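Local coordinates for protein synaptotagmin-4 (Rattus norvegicus, PDB 1W15) that takes part in the mobility of neuronal dense core vesicles by interacting with KIF1A, allows their capture at synapses when phosphorylation weakens that interaction, and contributes to melanocyte dendrite formation, at residues Leu50-Ala62 with Lys68-Phe82. Sequence-based numbering, arbitrary orientation.
Sequences LSDPYVKVNLYHA and KKKTHVKKCTPNAVF. With CA (calcium ion), chain B.
Val57 and Lys69 face each other as an antiparallel hydrogen-bonded pair in the hairpin of strands 53-61 and 64-70, at one margin of a sheet of the C2B beta-sandwich. Their two bonds, Val57 N to Lys69 O at 2.9 Å and Lys69 N to Val57 O, are followed by Thr71 N to Val55 O. The next rung borrows a side chain: Thr71 OG1, set between its own backbone N and carbonyl carbon (chi1 72°), accepts from Val55 N at 2.9 Å and donates to His72 O. Beyond it, Lys74 N to Pro53 O and Thr77 N to Ser51 O continue the contact through loop residues to the end where a calcium ion sits in this crystal.

Apolar packing ties in strand 80-89: Val55 CG2 lies over one face of the Phe82 ring, 4.1 Å from its centroid, and Pro53 CG touches Ala80 CB. In the loops, Leu50 touches Pro78. On the sheet face carrying Lys56 and Lys68, their NZ atoms share a water, Lys68 only weakly.

Asp52 divides its carboxylate: OD1 points at Cys76 N, at a doubtfully short distance, and OD2 binds the calcium ion at 2.5 Å, alongside Asp106, Ser107, Glu108 and a water 2.8 Å from the metal.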
loop_
_atom_site.group_PDB
_atom_site.type_symbol
_atom_site.label_atom_id
_atom_site.label_comp_id
_atom_site.label_asym_id
_atom_site.label_seq_id
_atom_site.Cartn_x
_atom_site.Cartn_y
_atom_site.Cartn_z
ATOM N N LEU A 50 -24.545 11.857 -7.486
ATOM C CA LEU A 50 -23.152 11.442 -7.253
ATOM C C LEU A 50 -22.655 10.408 -8.273
ATOM O O LEU A 50 -23.415 9.600 -8.816
ATOM C CB LEU A 50 -22.950 10.946 -5.813
ATOM C CG LEU A 50 -22.837 12.010 -4.713
ATOM C CD1 LEU A 50 -23.097 11.421 -3.328
ATOM C CD2 LEU A 50 -21.458 12.648 -4.761
ATOM N N SER A 51 -21.369 10.461 -8.549
ATOM C CA SER A 51 -20.812 9.614 -9.571
ATOM C C SER A 51 -20.436 8.269 -8.941
ATOM O O SER A 51 -20.427 8.129 -7.705
ATOM C CB SER A 51 -19.639 10.320 -10.248
ATOM O OG SER A 51 -18.501 10.379 -9.374
ATOM N N ASP A 52 -20.162 7.292 -9.805
ATOM C CA ASP A 52 -19.700 5.952 -9.421
ATOM C C ASP A 52 -18.334 5.787 -10.041
ATOM O O ASP A 52 -18.243 5.183 -11.116
ATOM C CB ASP A 52 -20.657 4.909 -10.000
ATOM C CG ASP A 52 -22.071 5.133 -9.536
ATOM O OD1 ASP A 52 -22.292 5.172 -8.319
ATOM O OD2 ASP A 52 -23.023 5.312 -10.307
ATOM N N PRO A 53 -17.291 6.380 -9.429
ATOM C CA PRO A 53 -15.985 6.449 -10.090
ATOM C C PRO A 53 -15.173 5.161 -10.177
ATOM O O PRO A 53 -15.207 4.348 -9.265
ATOM C CB PRO A 53 -15.212 7.502 -9.275
ATOM C CG PRO A 53 -15.892 7.478 -7.882
ATOM C CD PRO A 53 -17.310 7.102 -8.139
ATOM N N TYR A 54 -14.464 5.007 -11.284
ATOM C CA TYR A 54 -13.343 4.058 -11.378
ATOM C C TYR A 54 -12.243 4.771 -12.143
ATOM O O TYR A 54 -12.466 5.852 -12.707
ATOM C CB TYR A 54 -13.737 2.762 -12.086
ATOM C CG TYR A 54 -14.166 2.886 -13.533
ATOM C CD1 TYR A 54 -15.442 3.366 -13.875
ATOM C CD2 TYR A 54 -13.301 2.508 -14.556
ATOM C CE1 TYR A 54 -15.842 3.457 -15.214
ATOM C CE2 TYR A 54 -13.672 2.615 -15.918
ATOM C CZ TYR A 54 -14.915 3.097 -16.223
ATOM O OH TYR A 54 -15.255 3.182 -17.537
ATOM N N VAL A 55 -11.056 4.181 -12.177
ATOM C CA VAL A 55 -9.962 4.829 -12.845
ATOM C C VAL A 55 -9.350 3.876 -13.856
ATOM O O VAL A 55 -9.041 2.703 -13.547
ATOM C CB VAL A 55 -8.863 5.252 -11.812
ATOM C CG1 VAL A 55 -7.667 5.902 -12.546
ATOM C CG2 VAL A 55 -9.490 6.188 -10.785
ATOM N N LYS A 56 -9.146 4.393 -15.055
ATOM C CA LYS A 56 -8.485 3.668 -16.113
ATOM C C LYS A 56 -7.102 4.257 -16.261
ATOM O O LYS A 56 -6.942 5.484 -16.206
ATOM C CB LYS A 56 -9.254 3.898 -17.428
ATOM C CG LYS A 56 -8.643 3.141 -18.569
ATOM C CD LYS A 56 -9.719 2.607 -19.440
ATOM C CE LYS A 56 -9.125 1.889 -20.616
ATOM N NZ LYS A 56 -10.208 1.692 -21.573
ATOM N N VAL A 57 -6.118 3.387 -16.453
ATOM C CA VAL A 57 -4.723 3.782 -16.525
ATOM C C VAL A 57 -4.163 3.272 -17.876
ATOM O O VAL A 57 -4.138 2.063 -18.125
ATOM C CB VAL A 57 -3.882 3.215 -15.354
ATOM C CG1 VAL A 57 -2.427 3.805 -15.395
ATOM C CG2 VAL A 57 -4.533 3.522 -13.969
ATOM N N ASN A 58 -3.724 4.182 -18.742
ATOM C CA ASN A 58 -3.154 3.803 -20.049
ATOM C C ASN A 58 -1.666 4.107 -20.017
ATOM O O ASN A 58 -1.287 5.173 -19.563
ATOM C CB ASN A 58 -3.835 4.593 -21.188
ATOM C CG ASN A 58 -5.284 4.192 -21.390
ATOM O OD1 ASN A 58 -5.598 3.006 -21.314
ATOM N ND2 ASN A 58 -6.185 5.166 -21.647
ATOM N N LEU A 59 -0.841 3.215 -20.570
ATOM C CA LEU A 59 0.601 3.423 -20.640
ATOM C C LEU A 59 0.957 3.606 -22.107
ATOM O O LEU A 59 0.526 2.808 -22.941
ATOM C CB LEU A 59 1.308 2.167 -20.127
ATOM C CG LEU A 59 2.832 2.251 -20.053
ATOM C CD1 LEU A 59 3.249 3.113 -18.895
ATOM C CD2 LEU A 59 3.446 0.868 -19.927
ATOM N N TYR A 60 1.728 4.663 -22.412
ATOM C CA TYR A 60 2.081 5.010 -23.806
ATOM C C TYR A 60 3.581 4.939 -23.941
ATOM O O TYR A 60 4.302 5.435 -23.061
ATOM C CB TYR A 60 1.675 6.435 -24.112
ATOM C CG TYR A 60 0.167 6.565 -24.159
ATOM C CD1 TYR A 60 -0.538 6.224 -25.329
ATOM C CD2 TYR A 60 -0.551 6.986 -23.029
ATOM C CE1 TYR A 60 -1.956 6.294 -25.391
ATOM C CE2 TYR A 60 -1.949 7.091 -23.091
ATOM C CZ TYR A 60 -2.641 6.733 -24.272
ATOM O OH TYR A 60 -4.035 6.822 -24.307
ATOM N N HIS A 61 4.029 4.370 -25.052
ATOM C CA HIS A 61 5.441 4.513 -25.490
ATOM C C HIS A 61 5.463 5.411 -26.728
ATOM O O HIS A 61 4.993 5.023 -27.793
ATOM C CB HIS A 61 5.990 3.136 -25.794
ATOM C CG HIS A 61 7.460 3.128 -26.093
ATOM N ND1 HIS A 61 8.109 2.015 -26.593
ATOM C CD2 HIS A 61 8.405 4.090 -25.955
ATOM C CE1 HIS A 61 9.390 2.299 -26.753
ATOM N NE2 HIS A 61 9.595 3.550 -26.375
ATOM N N ALA A 62 5.960 6.625 -26.555
ATOM C CA ALA A 62 5.763 7.689 -27.521
ATOM C C ALA A 62 4.231 7.878 -27.629
ATOM O O ALA A 62 3.557 8.219 -26.629
ATOM C CB ALA A 62 6.417 7.325 -28.877
ATOM N N LYS A 68 -2.913 -1.236 -20.696
ATOM C CA LYS A 68 -4.017 -0.540 -20.036
ATOM C C LYS A 68 -4.451 -1.336 -18.792
ATOM O O LYS A 68 -4.342 -2.571 -18.788
ATOM C CB LYS A 68 -5.213 -0.307 -21.003
ATOM C CG LYS A 68 -5.783 -1.585 -21.569
ATOM C CD LYS A 68 -6.991 -1.378 -22.491
ATOM C CE LYS A 68 -7.635 -2.740 -22.804
ATOM N NZ LYS A 68 -8.932 -2.595 -23.569
ATOM N N LYS A 69 -4.954 -0.644 -17.772
ATOM C CA LYS A 69 -5.442 -1.269 -16.535
ATOM C C LYS A 69 -6.658 -0.500 -16.117
ATOM O O LYS A 69 -6.858 0.623 -16.558
ATOM C CB LYS A 69 -4.399 -1.108 -15.412
ATOM C CG LYS A 69 -2.974 -1.596 -15.761
ATOM C CD LYS A 69 -2.828 -3.098 -15.816
ATOM C CE LYS A 69 -1.347 -3.426 -16.073
ATOM N NZ LYS A 69 -1.250 -4.869 -16.224
ATOM N N LYS A 70 -7.479 -1.078 -15.256
ATOM C CA LYS A 70 -8.557 -0.310 -14.655
ATOM C C LYS A 70 -8.878 -0.810 -13.274
ATOM O O LYS A 70 -8.623 -2.000 -12.973
ATOM C CB LYS A 70 -9.781 -0.223 -15.555
ATOM C CG LYS A 70 -10.665 -1.356 -15.587
ATOM C CD LYS A 70 -11.734 -1.061 -16.659
ATOM C CE LYS A 70 -12.503 -2.344 -16.963
ATOM N NZ LYS A 70 -13.348 -2.180 -18.215
ATOM N N THR A 71 -9.345 0.105 -12.419
ATOM C CA THR A 71 -9.732 -0.244 -11.067
ATOM C C THR A 71 -11.147 -0.708 -11.045
ATOM O O THR A 71 -11.870 -0.568 -12.030
ATOM C CB THR A 71 -9.624 0.969 -10.083
ATOM O OG1 THR A 71 -10.688 1.905 -10.372
ATOM C CG2 THR A 71 -8.289 1.755 -10.234
ATOM N N HIS A 72 -11.544 -1.209 -9.881
ATOM C CA HIS A 72 -12.949 -1.479 -9.562
ATOM C C HIS A 72 -13.668 -0.172 -9.402
ATOM O O HIS A 72 -13.047 0.899 -9.262
ATOM C CB HIS A 72 -13.052 -2.259 -8.256
ATOM C CG HIS A 72 -12.484 -3.636 -8.350
ATOM N ND1 HIS A 72 -13.258 -4.740 -8.661
ATOM C CD2 HIS A 72 -11.207 -4.086 -8.245
ATOM C CE1 HIS A 72 -12.490 -5.818 -8.687
ATOM N NE2 HIS A 72 -11.241 -5.448 -8.441
ATOM N N VAL A 73 -14.985 -0.243 -9.457
ATOM C CA VAL A 73 -15.704 1.016 -9.299
ATOM C C VAL A 73 -16.212 1.185 -7.865
ATOM O O VAL A 73 -16.676 0.251 -7.229
ATOM C CB VAL A 73 -16.870 1.115 -10.291
ATOM C CG1 VAL A 73 -17.042 -0.195 -11.047
ATOM C CG2 VAL A 73 -18.164 1.467 -9.578
ATOM N N LYS A 74 -16.120 2.432 -7.396
ATOM C CA LYS A 74 -16.707 2.808 -6.109
ATOM C C LYS A 74 -18.066 3.481 -6.371
ATOM O O LYS A 74 -18.172 4.335 -7.243
ATOM C CB LYS A 74 -15.714 3.682 -5.359
ATOM C CG LYS A 74 -14.391 2.932 -5.087
ATOM C CD LYS A 74 -14.698 1.640 -4.293
ATOM C CE LYS A 74 -13.457 0.878 -3.774
ATOM N NZ LYS A 74 -12.929 -0.103 -4.771
ATOM N N LYS A 75 -19.123 3.060 -5.679
ATOM C CA LYS A 75 -20.491 3.543 -6.001
ATOM C C LYS A 75 -20.900 4.867 -5.308
ATOM O O LYS A 75 -20.670 5.048 -4.098
ATOM C CB LYS A 75 -21.533 2.458 -5.696
ATOM C CG LYS A 75 -21.530 1.291 -6.692
ATOM C CD LYS A 75 -22.453 0.158 -6.162
ATOM C CE LYS A 75 -23.186 -0.581 -7.290
ATOM N NZ LYS A 75 -24.156 -1.581 -6.735
ATOM N N CYS A 76 -21.491 5.774 -6.096
ATOM C CA CYS A 76 -22.184 6.982 -5.610
ATOM C C CYS A 76 -21.429 7.799 -4.531
ATOM O O CYS A 76 -21.857 7.865 -3.352
ATOM C CB CYS A 76 -23.590 6.604 -5.131
ATOM S SG CYS A 76 -24.658 8.013 -4.747
ATOM N N THR A 77 -20.332 8.435 -4.946
ATOM C CA THR A 77 -19.443 9.145 -4.019
ATOM C C THR A 77 -18.447 10.147 -4.707
ATOM O O THR A 77 -17.825 9.813 -5.733
ATOM C CB THR A 77 -18.706 8.094 -3.068
ATOM O OG1 THR A 77 -17.754 8.754 -2.213
ATOM C CG2 THR A 77 -17.892 7.036 -3.881
ATOM N N PRO A 78 -18.260 11.343 -4.108
ATOM C CA PRO A 78 -17.291 12.330 -4.643
ATOM C C PRO A 78 -15.855 12.070 -4.130
ATOM O O PRO A 78 -14.935 12.804 -4.491
ATOM C CB PRO A 78 -17.820 13.669 -4.090
ATOM C CG PRO A 78 -18.438 13.292 -2.703
ATOM C CD PRO A 78 -18.894 11.836 -2.854
ATOM N N ASN A 79 -15.715 11.058 -3.257
ATOM C CA ASN A 79 -14.418 10.597 -2.675
ATOM C C ASN A 79 -14.372 9.052 -2.486
ATOM O O ASN A 79 -15.255 8.438 -1.850
ATOM C CB ASN A 79 -14.040 11.340 -1.361
ATOM C CG ASN A 79 -14.779 12.685 -1.196
ATOM O OD1 ASN A 79 -14.203 13.804 -1.345
ATOM N ND2 ASN A 79 -16.089 12.577 -0.907
ATOM N N ALA A 80 -13.303 8.449 -2.981
ATOM C CA ALA A 80 -13.264 7.020 -3.244
ATOM C C ALA A 80 -11.863 6.551 -2.949
ATOM O O ALA A 80 -10.920 7.176 -3.439
ATOM C CB ALA A 80 -13.583 6.782 -4.734
ATOM N N VAL A 81 -11.716 5.508 -2.129
ATOM C CA VAL A 81 -10.432 4.869 -1.889
ATOM C C VAL A 81 -10.354 3.676 -2.851
ATOM O O VAL A 81 -11.233 2.791 -2.830
ATOM C CB VAL A 81 -10.309 4.423 -0.428
ATOM C CG1 VAL A 81 -8.953 3.793 -0.159
ATOM C CG2 VAL A 81 -10.509 5.625 0.513
ATOM N N PHE A 82 -9.368 3.679 -3.751
ATOM C CA PHE A 82 -9.225 2.577 -4.713
ATOM C C PHE A 82 -8.161 1.589 -4.236
ATOM O O PHE A 82 -8.401 0.393 -4.283
ATOM C CB PHE A 82 -8.846 3.093 -6.100
ATOM C CG PHE A 82 -9.894 3.962 -6.701
ATOM C CD1 PHE A 82 -11.061 3.408 -7.223
ATOM C CD2 PHE A 82 -9.727 5.350 -6.723
ATOM C CE1 PHE A 82 -12.054 4.233 -7.777
ATOM C CE2 PHE A 82 -10.744 6.189 -7.269
ATOM C CZ PHE A 82 -11.897 5.629 -7.777
HETATM CA CA CA B . -23.070 6.650 -12.409
HETATM O O HOH W 1 -13.953 0.934 -19.208
HETATM O O HOH W 2 -10.793 -1.007 -21.245
HETATM O O HOH W 3 -25.725 7.291 -12.100
#